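Bifunctional endomannanase/endoglucanase (Caldanaerobius polysaccharolyticus, PDB 3W0K) probably hydrolyses internal beta-1,4 linkages of mannan and cellulose chains. Local coordinates at residues D224-Q228 against G229-N233; F259-F262 against N263-N267. All coordinates share one frame; numbering follows the deposited sequence.

The chain forms a parallel eight-stranded beta/alpha barrel, and both contacts are local, made within continuous runs of residues late in that fold. Contact 1 comes first: strands 225-227 and 230-232 fold back on each other as a two-stranded hairpin outside the barrel sheet, closed by a tight turn, and the chain passes straight into helix 234-249. Barrel strand 254-259 follows, and contact 2 lies in the loop that carries it over to helix 267-284. The two neither nest nor cross; their centres lie about 17 Å apart. Both reach helix 201-204: Leu225 touches Leu203 there, and the carbonyl of Leu203 accepts a hydrogen bond from Thr265 OG1.

Contact 1. Residues D224-Q228 against G229-N233; sequences DLLWQ and GKVWN
Trp227 and Trp232 make the packed side of this hairpin. CE3 of the Trp227 six-membered ring comes 3.4 Å from NE1 of Trp232, the ring planes meeting obliquely at 44°. Alternation with Leu226 and Val231 puts both indoles on one face with Leu225; there the Trp227 indole, CG anti to the backbone N (chi1 178°), lies against Pro200 and helix 201-204. One water ties the pair to the turn: it accepts from Trp232 NE1 at 2.9 Å and donates to Trp227 O and Gln228 OE1. Between the strands, Trp232 N bonds Leu225 O at 2.8 Å and Trp227 N bonds Lys230 O nearly straight (169°). This is an antiparallel beta hairpin, closed by a type I' turn from Trp227 to Lys230 and opened by a G1 bulge in which Asp224 and Leu225 both face Trp232. With an alanine here instead of Trp232, the water is likely to lose its indole donor and CE3 of Trp227 its neighbour. The other face is looser and exposed: Leu226 CD2 stands 4.1 Å from Val231 CG2. Near the hairpin's end, Asn233 ND2 donates to Asp224 OD1 at 3.1 Å, while Asn233 OD1 caps Thr236 N of helix 234-249.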
# COMPACT_ATOMS: atom_id res chain seq x y z
N ASP A 224 0.30 -24.30 -8.52
CA ASP A 224 -0.47 -24.65 -9.71
C ASP A 224 -1.98 -24.42 -9.58
O ASP A 224 -2.79 -25.24 -10.03
CB ASP A 224 -0.18 -26.09 -10.14
CG ASP A 224 1.29 -26.32 -10.48
OD1 ASP A 224 2.06 -25.34 -10.61
OD2 ASP A 224 1.68 -27.50 -10.62
N LEU A 225 -2.35 -23.29 -8.98
CA LEU A 225 -3.75 -22.94 -8.79
C LEU A 225 -4.34 -22.48 -10.12
O LEU A 225 -3.82 -21.56 -10.75
CB LEU A 225 -3.90 -21.83 -7.75
CG LEU A 225 -5.29 -21.24 -7.52
CD1 LEU A 225 -6.25 -22.32 -7.04
CD2 LEU A 225 -5.22 -20.12 -6.50
N LEU A 226 -5.41 -23.15 -10.55
CA LEU A 226 -6.07 -22.80 -11.80
C LEU A 226 -7.05 -21.66 -11.51
O LEU A 226 -7.96 -21.81 -10.69
CB LEU A 226 -6.79 -24.01 -12.39
CG LEU A 226 -7.34 -23.97 -13.83
CD1 LEU A 226 -8.65 -23.21 -13.89
CD2 LEU A 226 -6.31 -23.36 -14.77
N TRP A 227 -6.85 -20.53 -12.18
CA TRP A 227 -7.70 -19.36 -12.01
C TRP A 227 -7.74 -18.57 -13.31
O TRP A 227 -6.70 -18.20 -13.85
CB TRP A 227 -7.15 -18.49 -10.87
CG TRP A 227 -7.91 -17.22 -10.63
CD1 TRP A 227 -9.27 -17.08 -10.48
CD2 TRP A 227 -7.36 -15.90 -10.50
NE1 TRP A 227 -9.59 -15.77 -10.26
CE2 TRP A 227 -8.44 -15.02 -10.27
CE3 TRP A 227 -6.06 -15.38 -10.56
CZ2 TRP A 227 -8.26 -13.64 -10.10
CZ3 TRP A 227 -5.88 -14.02 -10.39
CH2 TRP A 227 -6.97 -13.16 -10.16
N GLN A 228 -8.95 -18.33 -13.81
CA GLN A 228 -9.16 -17.59 -15.05
C GLN A 228 -8.48 -18.27 -16.24
O GLN A 228 -7.95 -17.61 -17.14
CB GLN A 228 -8.65 -16.14 -14.91
CG GLN A 228 -9.40 -15.32 -13.88
CD GLN A 228 -8.83 -13.92 -13.72
OE1 GLN A 228 -7.62 -13.71 -13.81
NE2 GLN A 228 -9.71 -12.95 -13.49
N GLY A 229 -8.48 -19.60 -16.22
CA GLY A 229 -7.87 -20.38 -17.29
C GLY A 229 -6.35 -20.34 -17.30
O GLY A 229 -5.72 -20.72 -18.28
N LYS A 230 -5.76 -19.88 -16.20
CA LYS A 230 -4.31 -19.79 -16.08
C LYS A 230 -3.81 -20.50 -14.82
O LYS A 230 -4.44 -20.43 -13.77
CB LYS A 230 -3.87 -18.32 -16.05
CG LYS A 230 -2.38 -18.11 -15.84
CD LYS A 230 -2.01 -16.63 -15.85
CE LYS A 230 -2.10 -16.04 -17.25
NZ LYS A 230 -1.12 -16.66 -18.18
N VAL A 231 -2.69 -21.20 -14.95
CA VAL A 231 -2.09 -21.93 -13.84
C VAL A 231 -1.12 -21.03 -13.09
O VAL A 231 -0.19 -20.47 -13.68
CB VAL A 231 -1.34 -23.19 -14.34
CG1 VAL A 231 -0.67 -23.91 -13.18
CG2 VAL A 231 -2.30 -24.12 -15.07
N TRP A 232 -1.33 -20.88 -11.78
CA TRP A 232 -0.48 -20.03 -10.96
C TRP A 232 0.55 -20.77 -10.12
O TRP A 232 0.21 -21.64 -9.32
CB TRP A 232 -1.31 -19.11 -10.07
CG TRP A 232 -1.92 -17.96 -10.82
CD1 TRP A 232 -3.09 -17.97 -11.53
CD2 TRP A 232 -1.39 -16.64 -10.95
NE1 TRP A 232 -3.32 -16.74 -12.10
CE2 TRP A 232 -2.29 -15.90 -11.76
CE3 TRP A 232 -0.24 -16.00 -10.47
CZ2 TRP A 232 -2.07 -14.56 -12.09
CZ3 TRP A 232 -0.02 -14.67 -10.80
CH2 TRP A 232 -0.93 -13.96 -11.61
N ASN A 233 1.81 -20.40 -10.32
CA ASN A 233 2.94 -20.96 -9.59
C ASN A 233 4.04 -19.90 -9.59
O ASN A 233 3.81 -18.77 -10.03
CB ASN A 233 3.43 -22.27 -10.23
CG ASN A 233 3.65 -22.16 -11.72
OD1 ASN A 233 4.25 -21.20 -12.21
ND2 ASN A 233 3.17 -23.16 -12.47
O HOH W 1 -5.24 -15.70 -14.00

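Contact 2. Residues F259-F262 against N263-N267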
# COMPACT_ATOMS: atom_id res chain seq x y z
N PHE A 259 0.99 -6.37 0.37
CA PHE A 259 0.96 -7.77 -0.01
C PHE A 259 0.42 -8.56 1.17
O PHE A 259 0.32 -8.05 2.28
CB PHE A 259 2.33 -8.31 -0.48
CG PHE A 259 3.26 -8.72 0.63
CD1 PHE A 259 3.57 -10.07 0.81
CD2 PHE A 259 3.86 -7.78 1.45
CE1 PHE A 259 4.48 -10.47 1.80
CE2 PHE A 259 4.76 -8.16 2.44
CZ PHE A 259 5.07 -9.51 2.62
N GLY A 260 -0.01 -9.79 0.90
CA GLY A 260 -0.53 -10.61 1.98
C GLY A 260 -1.66 -11.51 1.55
O GLY A 260 -2.07 -11.51 0.39
N CYS A 261 -2.20 -12.23 2.52
CA CYS A 261 -3.28 -13.17 2.28
C CYS A 261 -4.36 -13.02 3.34
O CYS A 261 -4.06 -12.82 4.52
CB CYS A 261 -2.72 -14.59 2.32
SG CYS A 261 -3.90 -15.89 1.94
N PHE A 262 -5.62 -13.10 2.91
CA PHE A 262 -6.77 -12.99 3.81
C PHE A 262 -6.79 -14.23 4.72
O PHE A 262 -6.05 -15.19 4.49
CB PHE A 262 -8.05 -12.87 2.98
CG PHE A 262 -9.25 -12.42 3.76
CD1 PHE A 262 -9.17 -11.38 4.68
CD2 PHE A 262 -10.49 -13.04 3.56
CE1 PHE A 262 -10.30 -10.95 5.38
CE2 PHE A 262 -11.62 -12.62 4.25
CZ PHE A 262 -11.53 -11.57 5.16
N ASN A 263 -7.66 -14.22 5.74
CA ASN A 263 -7.70 -15.31 6.70
C ASN A 263 -8.68 -16.47 6.51
O ASN A 263 -8.97 -17.20 7.46
CB ASN A 263 -7.84 -14.74 8.12
CG ASN A 263 -9.21 -14.13 8.38
OD1 ASN A 263 -10.01 -13.94 7.46
ND2 ASN A 263 -9.49 -13.84 9.64
N LYS A 264 -9.18 -16.64 5.29
CA LYS A 264 -10.11 -17.74 5.01
C LYS A 264 -9.41 -18.88 4.27
O LYS A 264 -9.92 -20.00 4.21
CB LYS A 264 -11.32 -17.24 4.22
CG LYS A 264 -12.18 -16.24 4.98
CD LYS A 264 -12.67 -16.83 6.29
CE LYS A 264 -13.49 -15.81 7.07
NZ LYS A 264 -13.99 -16.37 8.36
N THR A 265 -8.23 -18.58 3.74
CA THR A 265 -7.42 -19.54 3.01
C THR A 265 -6.71 -20.44 4.02
O THR A 265 -6.31 -19.98 5.09
CB THR A 265 -6.36 -18.80 2.17
OG1 THR A 265 -7.03 -17.96 1.22
CG2 THR A 265 -5.44 -19.77 1.44
N SER A 266 -6.57 -21.73 3.70
CA SER A 266 -5.90 -22.66 4.60
C SER A 266 -4.47 -22.15 4.81
O SER A 266 -3.81 -21.72 3.86
CB SER A 266 -5.88 -24.07 4.02
OG SER A 266 -5.47 -25.00 5.00
N ASN A 267 -4.00 -22.21 6.06
CA ASN A 267 -2.67 -21.71 6.36
C ASN A 267 -1.52 -22.37 5.62
O ASN A 267 -0.57 -21.69 5.24
CB ASN A 267 -2.39 -21.73 7.87
CG ASN A 267 -1.28 -20.78 8.25
OD1 ASN A 267 -1.36 -19.58 7.97
ND2 ASN A 267 -0.23 -21.31 8.86
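Asn263 lays its amide oxygen over the Phe262 ring: OD1 sits 3.5 Å above the plane, over the ring centre, with the amide tilted 52° from the ring. The two are neighbours in sequence, and the torsions bring them together. Phe262 has CG anti to its own nitrogen (chi1 -166°), which swings the ring along the following peptide, with CG 3.1 Å from Asn263 N; Asn263 has CG between nitrogen and carbonyl carbon (chi1 70°), which folds OD1 back over the ring. Its other amide atom, ND2, is hydrogen-bonded to His302 O, and that bond fixes which way the amide is turned. These residues belong to the loop that leaves barrel strand 254-259 at its C-terminal end, the end at which beta/alpha barrels carry their active sites, and leads to helix 267-284. Trp210 meets the Phe262 ring edge-to-face, and Arg304 NH1 donates to Phe262 O. Lys264 runs beside the ring, pointing the same way, its CG 3.7 Å from Phe262 CE2, before the chain bends at chi2. Deeper in, buried Cys261 reaches forward along the loop, SG 3.8 Å from Thr265 CB, and the Thr265 hydroxyl is held by Leu203 O.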